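Local coordinates for berberine bridge enzyme-like 28 (Arabidopsis thaliana, PDB 5D79), which is a secreted, FAD-dependent oxidoreductase of the berberine bridge enzyme-like family that takes part in adaptation to salt stress, at residues F504-L507 with V508-T512; E222-F225 with W226-G230. All coordinates share one frame; numbering follows the deposited sequence. Where two conformers were deposited one is given.

Interaction 1: residues F504-L507 with V508-T512; sequences FERL and VRVKT
Glu505 and Arg509, one helical turn apart, form a salt bridge in which Glu505 OE1 lies 2.8 Å from Arg509 NH1. The nitrogen meets the oxygen nearly along the carboxylate C-O bond, but OE1 is tilted about 20° out of the guanidinium plane and the two flat groups stand almost perpendicular, 83° apart, so a single N-H carries the link rather than a paired, coplanar one. Both chains are bent at chi2, which folds their ends back toward each other along the helix flank; the other carboxylate oxygen, Glu505 OE2, bonds to the hydroxyl of Tyr489 in helix 488-500.

The main apolar contact, again between residues four apart, joins Phe504 and Val508. Val508 CG2 sits over one face of the ring, toward its rim, as a CH-pi contact 4.0 Å from the centroid, with Phe504 CZ its nearest ring atom at 3.7 Å. With CG anti to the backbone N (chi1 176°), the Phe504 ring projects outward from the helix and turns a face to this methyl.

Backbone i to i+4 bonds run underneath, the straightest from Val510 N to Arg506 O at 2.8 Å. Val508 O accepts both Thr512 N and, at 2.7 Å, Thr512 OG1, which approach from opposite faces of the carbonyl.

This division is consistent with an amphipathic helix, the ionic pair on the more exposed side and Phe504, Leu507, Val508 and Val510 buried; the buried Lys511 is matched by Asp515 and Asp518.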
ATOM      1  N   PHE A 504      15.895   5.225  -8.815  1.00 15.31           N
ATOM      2  CA  PHE A 504      15.445   6.616  -8.828  1.00 19.59           C
ATOM      3  C   PHE A 504      15.803   7.364 -10.125  1.00 22.04           C
ATOM      4  O   PHE A 504      14.975   8.103 -10.656  1.00 14.91           O
ATOM      5  CB  PHE A 504      16.011   7.373  -7.626  1.00 19.71           C
ATOM      6  CG  PHE A 504      15.668   8.846  -7.619  1.00 23.64           C
ATOM      7  CD1 PHE A 504      14.365   9.269  -7.349  1.00 24.41           C
ATOM      8  CD2 PHE A 504      16.643   9.807  -7.875  1.00 18.03           C
ATOM      9  CE1 PHE A 504      14.045  10.619  -7.336  1.00 20.85           C
ATOM     10  CE2 PHE A 504      16.333  11.153  -7.866  1.00 19.38           C
ATOM     11  CZ  PHE A 504      15.028  11.564  -7.597  1.00 20.26           C
ATOM     12  N   GLU A 505      17.017   7.158 -10.638  1.00 22.21           N
ATOM     13  CA  GLU A 505      17.458   7.877 -11.834  1.00 22.70           C
ATOM     14  C   GLU A 505      16.612   7.516 -13.047  1.00 20.42           C
ATOM     15  O   GLU A 505      16.193   8.404 -13.785  1.00 20.12           O
ATOM     16  CB  GLU A 505      18.934   7.616 -12.117  1.00 21.92           C
ATOM     17  CG  GLU A 505      19.861   8.256 -11.090  1.00 28.28           C
ATOM     18  CD  GLU A 505      19.706   9.786 -10.964  1.00 28.05           C
ATOM     19  OE1 GLU A 505      19.384  10.467 -11.969  1.00 21.90           O
ATOM     20  OE2 GLU A 505      19.918  10.296  -9.840  1.00 29.82           O
ATOM     21  N   ARG A 506      16.332   6.228 -13.240  1.00 20.10           N
ATOM     22  CA  ARG A 506      15.469   5.816 -14.351  1.00 20.78           C
ATOM     23  C   ARG A 506      14.074   6.448 -14.268  1.00 22.75           C
ATOM     24  O   ARG A 506      13.572   6.980 -15.261  1.00 24.14           O
ATOM     25  CB  ARG A 506      15.336   4.293 -14.422  1.00 16.54           C
ATOM     26  CG  ARG A 506      14.492   3.860 -15.613  1.00 17.95           C
ATOM     27  CD  ARG A 506      14.398   2.356 -15.810  1.00 21.00           C
ATOM     28  NE  ARG A 506      13.633   2.064 -17.022  1.00 20.92           N
ATOM     29  CZ  ARG A 506      13.243   0.854 -17.405  1.00 18.06           C
ATOM     30  NH1 ARG A 506      13.545  -0.207 -16.679  1.00 15.48           N
ATOM     31  NH2 ARG A 506      12.545   0.712 -18.521  1.00 19.11           N
ATOM     32  N   LEU A 507      13.460   6.388 -13.085  1.00 22.57           N
ATOM     33  CA  LEU A 507      12.150   6.987 -12.852  1.00 20.57           C
ATOM     34  C   LEU A 507      12.130   8.458 -13.286  1.00 24.02           C
ATOM     35  O   LEU A 507      11.170   8.914 -13.915  1.00 21.74           O
ATOM     36  CB  LEU A 507      11.764   6.864 -11.375  1.00 14.46           C
ATOM     37  CG  LEU A 507      11.299   5.484 -10.924  1.00 13.81           C
ATOM     38  CD1 LEU A 507      11.438   5.338  -9.423  1.00 13.23           C
ATOM     39  CD2 LEU A 507       9.862   5.249 -11.372  1.00 14.59           C
ATOM     40  N   VAL A 508      13.204   9.179 -12.951  1.00 23.75           N
ATOM     41  CA  VAL A 508      13.369  10.590 -13.314  1.00 23.97           C
ATOM     42  C   VAL A 508      13.500  10.764 -14.826  1.00 20.15           C
ATOM     43  O   VAL A 508      12.940  11.700 -15.401  1.00 21.30           O
ATOM     44  CB  VAL A 508      14.599  11.212 -12.600  1.00 28.23           C
ATOM     45  CG1 VAL A 508      15.147  12.403 -13.366  1.00 28.52           C
ATOM     46  CG2 VAL A 508      14.234  11.623 -11.183  1.00 28.05           C
ATOM     47  N   ARG A 509      14.221   9.851 -15.470  1.00 20.31           N
ATOM     48  CA  ARG A 509      14.313   9.869 -16.926  1.00 22.15           C
ATOM     49  C   ARG A 509      12.930   9.626 -17.536  1.00 23.61           C
ATOM     50  O   ARG A 509      12.474  10.389 -18.396  1.00 22.45           O
ATOM     51  CB  ARG A 509      15.317   8.827 -17.433  1.00 22.14           C
ATOM     52  CG  ARG A 509      16.752   9.012 -16.925  1.00 20.80           C
ATOM     53  CD  ARG A 509      17.261  10.442 -17.069  1.00 21.69           C
ATOM     54  NE  ARG A 509      18.720  10.526 -16.931  1.00 27.23           N
ATOM     55  CZ  ARG A 509      19.361  10.757 -15.790  1.00 30.49           C
ATOM     56  NH1 ARG A 509      18.680  10.932 -14.662  1.00 33.53           N
ATOM     57  NH2 ARG A 509      20.685  10.813 -15.773  1.00 19.29           N
ATOM     58  N   VAL A 510      12.256   8.577 -17.075  1.00 21.54           N
ATOM     59  CA  VAL A 510      10.917   8.270 -17.574  1.00 23.10           C
ATOM     60  C   VAL A 510       9.988   9.457 -17.304  1.00 19.84           C
ATOM     61  O   VAL A 510       9.262   9.899 -18.195  1.00 21.22           O
ATOM     62  CB  VAL A 510      10.342   6.975 -16.944  1.00 17.13           C
ATOM     63  CG1 VAL A 510       8.926   6.736 -17.428  1.00 17.40           C
ATOM     64  CG2 VAL A 510      11.216   5.778 -17.283  1.00 16.91           C
ATOM     65  N   LYS A 511      10.056   9.997 -16.088  1.00 18.81           N
ATOM     66  CA  LYS A 511       9.268  11.172 -15.711  1.00 21.05           C
ATOM     67  C   LYS A 511       9.487  12.349 -16.666  1.00 24.82           C
ATOM     68  O   LYS A 511       8.545  13.049 -17.037  1.00 24.79           O
ATOM     69  CB  LYS A 511       9.606  11.593 -14.279  1.00 18.94           C
ATOM     70  CG  LYS A 511       9.079  12.954 -13.859  1.00 20.50           C
ATOM     71  CD  LYS A 511       7.565  12.999 -13.744  1.00 22.78           C
ATOM     72  CE  LYS A 511       7.134  14.322 -13.111  1.00 24.88           C
ATOM     73  NZ  LYS A 511       5.664  14.566 -13.083  1.00 22.06           N
ATOM     74  N   THR A 512      10.729  12.552 -17.080  1.00 24.50           N
ATOM     75  CA  THR A 512      11.050  13.684 -17.934  1.00 24.84           C
ATOM     76  C   THR A 512      10.492  13.504 -19.344  1.00 23.33           C
ATOM     77  O   THR A 512      10.071  14.471 -19.974  1.00 24.28           O
ATOM     78  CB  THR A 512      12.567  13.924 -17.974  1.00 23.82           C
ATOM     79  OG1 THR A 512      13.027  14.139 -16.634  1.00 25.29           O
ATOM     80  CG2 THR A 512      12.913  15.157 -18.823  1.00 23.20           C
TER

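Interaction 2: residues E222-F225 with W226-G230; sequences EDYF and WAIRG
Phe225 is the most heavily buried residue here, with Arg229 folded over one face of its ring. Arg229 NE lies 3.2 Å from Phe225 CE2, offset toward the rim, and NH2 reaches CD2 at the same distance; ring and guanidinium planes are only 23° apart, so the guanidinium lies over the ring face at a shallow tilt. Arg229 CD adds a CH-pi contact, 4.0 Å from the ring centroid. The bend at chi3 (-68°) swings the guanidinium back, and NE then donates a nearly straight bond of 2.7 Å to Phe225 O. Phe225 O lies in the guanidinium plane, whereas NE sits above the plane of the carbonyl, not on a lone pair. NH2 also gives a weak bond to a water that donates to Glu222 O and OE1; the carboxylate itself pairs with Arg217. An alanine in place of Arg229 would be likely to leave Phe225 O without this side-chain donor and one ring face without its cover.

Trp226 donates its backbone N to Glu222 O at 2.9 Å, while its indole NE1 is hydrogen-bonded to Tyr413 O. Ile228 bridges two rings: CG2 approaches the edge of Tyr224, 3.9 Å from CD1, and CD1 lies 4.4 Å from Phe225 CD1, with CG1 beside Phe225 O.

Here a side chain takes the place of a backbone donor near the last turn of a short helix, where the chain leaves it for a loop in the FAD-binding PCMH-type domain.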
ATOM      1  N   GLU A 222       7.725   0.841 -22.917  1.00 24.98           N
ATOM      2  CA  GLU A 222       8.177  -0.005 -21.815  1.00 23.71           C
ATOM      3  C   GLU A 222       8.621   0.810 -20.612  1.00 21.36           C
ATOM      4  O   GLU A 222       8.416   0.388 -19.482  1.00 20.06           O
ATOM      5  CB  GLU A 222       9.309  -0.932 -22.267  1.00 22.15           C
ATOM      6  CG  GLU A 222       8.838  -2.086 -23.137  1.00 22.28           C
ATOM      7  CD  GLU A 222       7.815  -2.967 -22.439  1.00 24.41           C
ATOM      8  OE1 GLU A 222       8.202  -3.673 -21.490  1.00 25.49           O
ATOM      9  OE2 GLU A 222       6.626  -2.949 -22.832  1.00 25.02           O
ATOM     10  N   ASP A 223       9.226   1.973 -20.858  1.00 25.20           N
ATOM     11  CA  ASP A 223       9.663   2.868 -19.785  0.57 23.64           C
ATOM     12  C   ASP A 223       8.454   3.342 -18.969  1.00 24.89           C
ATOM     13  O   ASP A 223       8.464   3.333 -17.735  1.00 21.22           O
ATOM     14  CB  ASP A 223      10.431   4.075 -20.356  0.57 24.43           C
ATOM     15  CG  ASP A 223      11.950   3.936 -20.230  0.57 23.26           C
ATOM     16  OD1 ASP A 223      12.414   3.037 -19.501  0.57 24.51           O
ATOM     17  OD2 ASP A 223      12.680   4.743 -20.853  0.57 18.69           O
ATOM     18  N   TYR A 224       7.411   3.764 -19.673  1.00 22.89           N
ATOM     19  CA  TYR A 224       6.196   4.210 -19.017  1.00 22.18           C
ATOM     20  C   TYR A 224       5.584   3.044 -18.234  1.00 22.08           C
ATOM     21  O   TYR A 224       5.237   3.189 -17.054  1.00 22.87           O
ATOM     22  CB  TYR A 224       5.214   4.762 -20.059  1.00 19.27           C
ATOM     23  CG  TYR A 224       4.269   5.858 -19.582  1.00 24.06           C
ATOM     24  CD1 TYR A 224       3.822   5.925 -18.254  1.00 20.42           C
ATOM     25  CD2 TYR A 224       3.812   6.821 -20.477  1.00 28.44           C
ATOM     26  CE1 TYR A 224       2.954   6.930 -17.846  1.00 20.55           C
ATOM     27  CE2 TYR A 224       2.950   7.818 -20.081  1.00 29.77           C
ATOM     28  CZ  TYR A 224       2.519   7.873 -18.773  1.00 26.65           C
ATOM     29  OH  TYR A 224       1.659   8.892 -18.424  1.00 24.51           O
ATOM     30  N   PHE A 225       5.466   1.891 -18.898  1.00 19.44           N
ATOM     31  CA  PHE A 225       4.883   0.687 -18.295  1.00 19.20           C
ATOM     32  C   PHE A 225       5.642   0.234 -17.049  1.00 16.79           C
ATOM     33  O   PHE A 225       5.088  -0.364 -16.127  1.00 14.60           O
ATOM     34  CB  PHE A 225       4.843  -0.457 -19.313  1.00 21.94           C
ATOM     35  CG  PHE A 225       4.086  -1.663 -18.825  1.00 23.11           C
ATOM     36  CD1 PHE A 225       2.709  -1.608 -18.654  1.00 25.10           C
ATOM     37  CD2 PHE A 225       4.748  -2.842 -18.523  1.00 21.40           C
ATOM     38  CE1 PHE A 225       2.008  -2.708 -18.186  1.00 24.57           C
ATOM     39  CE2 PHE A 225       4.055  -3.943 -18.058  1.00 19.82           C
ATOM     40  CZ  PHE A 225       2.684  -3.878 -17.888  1.00 22.24           C
ATOM     41  N   TRP A 226       6.928   0.526 -17.027  1.00 19.66           N
ATOM     42  CA  TRP A 226       7.762   0.150 -15.905  1.00 18.24           C
ATOM     43  C   TRP A 226       7.476   1.090 -14.733  1.00 16.60           C
ATOM     44  O   TRP A 226       7.204   0.643 -13.614  1.00 16.15           O
ATOM     45  CB  TRP A 226       9.235   0.177 -16.346  1.00 19.06           C
ATOM     46  CG  TRP A 226      10.265  -0.041 -15.290  1.00 16.84           C
ATOM     47  CD1 TRP A 226      10.795  -1.234 -14.894  1.00 13.67           C
ATOM     48  CD2 TRP A 226      10.932   0.970 -14.527  1.00 14.84           C
ATOM     49  NE1 TRP A 226      11.732  -1.030 -13.912  1.00 15.03           N
ATOM     50  CE2 TRP A 226      11.835   0.318 -13.671  1.00 16.63           C
ATOM     51  CE3 TRP A 226      10.842   2.363 -14.474  1.00 14.06           C
ATOM     52  CZ2 TRP A 226      12.646   1.015 -12.776  1.00 19.14           C
ATOM     53  CZ3 TRP A 226      11.645   3.049 -13.592  1.00 13.87           C
ATOM     54  CH2 TRP A 226      12.533   2.381 -12.755  1.00 18.26           C
ATOM     55  N   ALA A 227       7.483   2.388 -15.014  1.00 18.54           N
ATOM     56  CA  ALA A 227       7.369   3.409 -13.978  1.00 18.84           C
ATOM     57  C   ALA A 227       6.067   3.313 -13.189  1.00 18.53           C
ATOM     58  O   ALA A 227       6.060   3.530 -11.978  1.00 16.27           O
ATOM     59  CB  ALA A 227       7.504   4.789 -14.592  1.00 18.36           C
ATOM     60  N   ILE A 228       4.972   2.982 -13.866  1.00 22.15           N
ATOM     61  CA  ILE A 228       3.674   2.935 -13.193  1.00 24.85           C
ATOM     62  C   ILE A 228       3.539   1.711 -12.289  1.00 23.24           C
ATOM     63  O   ILE A 228       2.649   1.663 -11.443  1.00 19.40           O
ATOM     64  CB  ILE A 228       2.487   2.958 -14.205  1.00 20.14           C
ATOM     65  CG1 ILE A 228       2.569   1.787 -15.187  1.00 20.38           C
ATOM     66  CG2 ILE A 228       2.463   4.263 -14.965  1.00 21.93           C
ATOM     67  CD1 ILE A 228       1.382   1.699 -16.125  1.00 15.72           C
ATOM     68  N   ARG A 229       4.425   0.729 -12.450  1.00 22.76           N
ATOM     69  CA  ARG A 229       4.334  -0.495 -11.656  1.00 17.51           C
ATOM     70  C   ARG A 229       5.263  -0.488 -10.446  1.00 16.28           C
ATOM     71  O   ARG A 229       6.067  -1.415 -10.270  1.00 15.58           O
ATOM     72  CB  ARG A 229       4.628  -1.720 -12.522  1.00 15.91           C
ATOM     73  CG  ARG A 229       3.538  -2.033 -13.540  1.00 16.89           C
ATOM     74  CD  ARG A 229       3.930  -3.245 -14.374  1.00 23.44           C
ATOM     75  NE  ARG A 229       5.068  -2.942 -15.244  1.00 27.32           N
ATOM     76  CZ  ARG A 229       6.070  -3.777 -15.494  1.00 20.33           C
ATOM     77  NH1 ARG A 229       6.090  -4.980 -14.941  1.00 20.79           N
ATOM     78  NH2 ARG A 229       7.050  -3.402 -16.299  1.00 20.07           N
ATOM     79  N   GLY A 230       5.136   0.547  -9.614  1.00 13.99           N
ATOM     80  CA  GLY A 230       5.870   0.648  -8.365  1.00 13.14           C
ATOM     81  C   GLY A 230       6.372   2.052  -8.074  1.00 15.39           C
ATOM     82  O   GLY A 230       6.698   2.379  -6.932  1.00 17.19           O
TER
HETATM   83  O   HOH W   1       8.081  -2.010 -19.047  1.00 19.54           O

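The two contacts lie on the same side of the chain's centre, with their own centres about 10 Å apart. Interaction 2 comes first along the chain, on helix 222-227 in the FAD-binding PCMH-type domain, and interaction 1 much later, on helix 504-514 in the C-terminal berberine and berberine-like region. The helices pack directly on each other: in the conformer of Asp223 given here, Arg506 NH2 forms a salt bridge to its OD1, the Arg506 guanidinium also engages Trp226 as a cation-pi partner, and Leu507 CD2 touches Trp226 CZ3 at 3.6 Å. A helix near the C-terminus is thereby fastened, by charge and by apolar contact, to the FAD-binding part of the molecule.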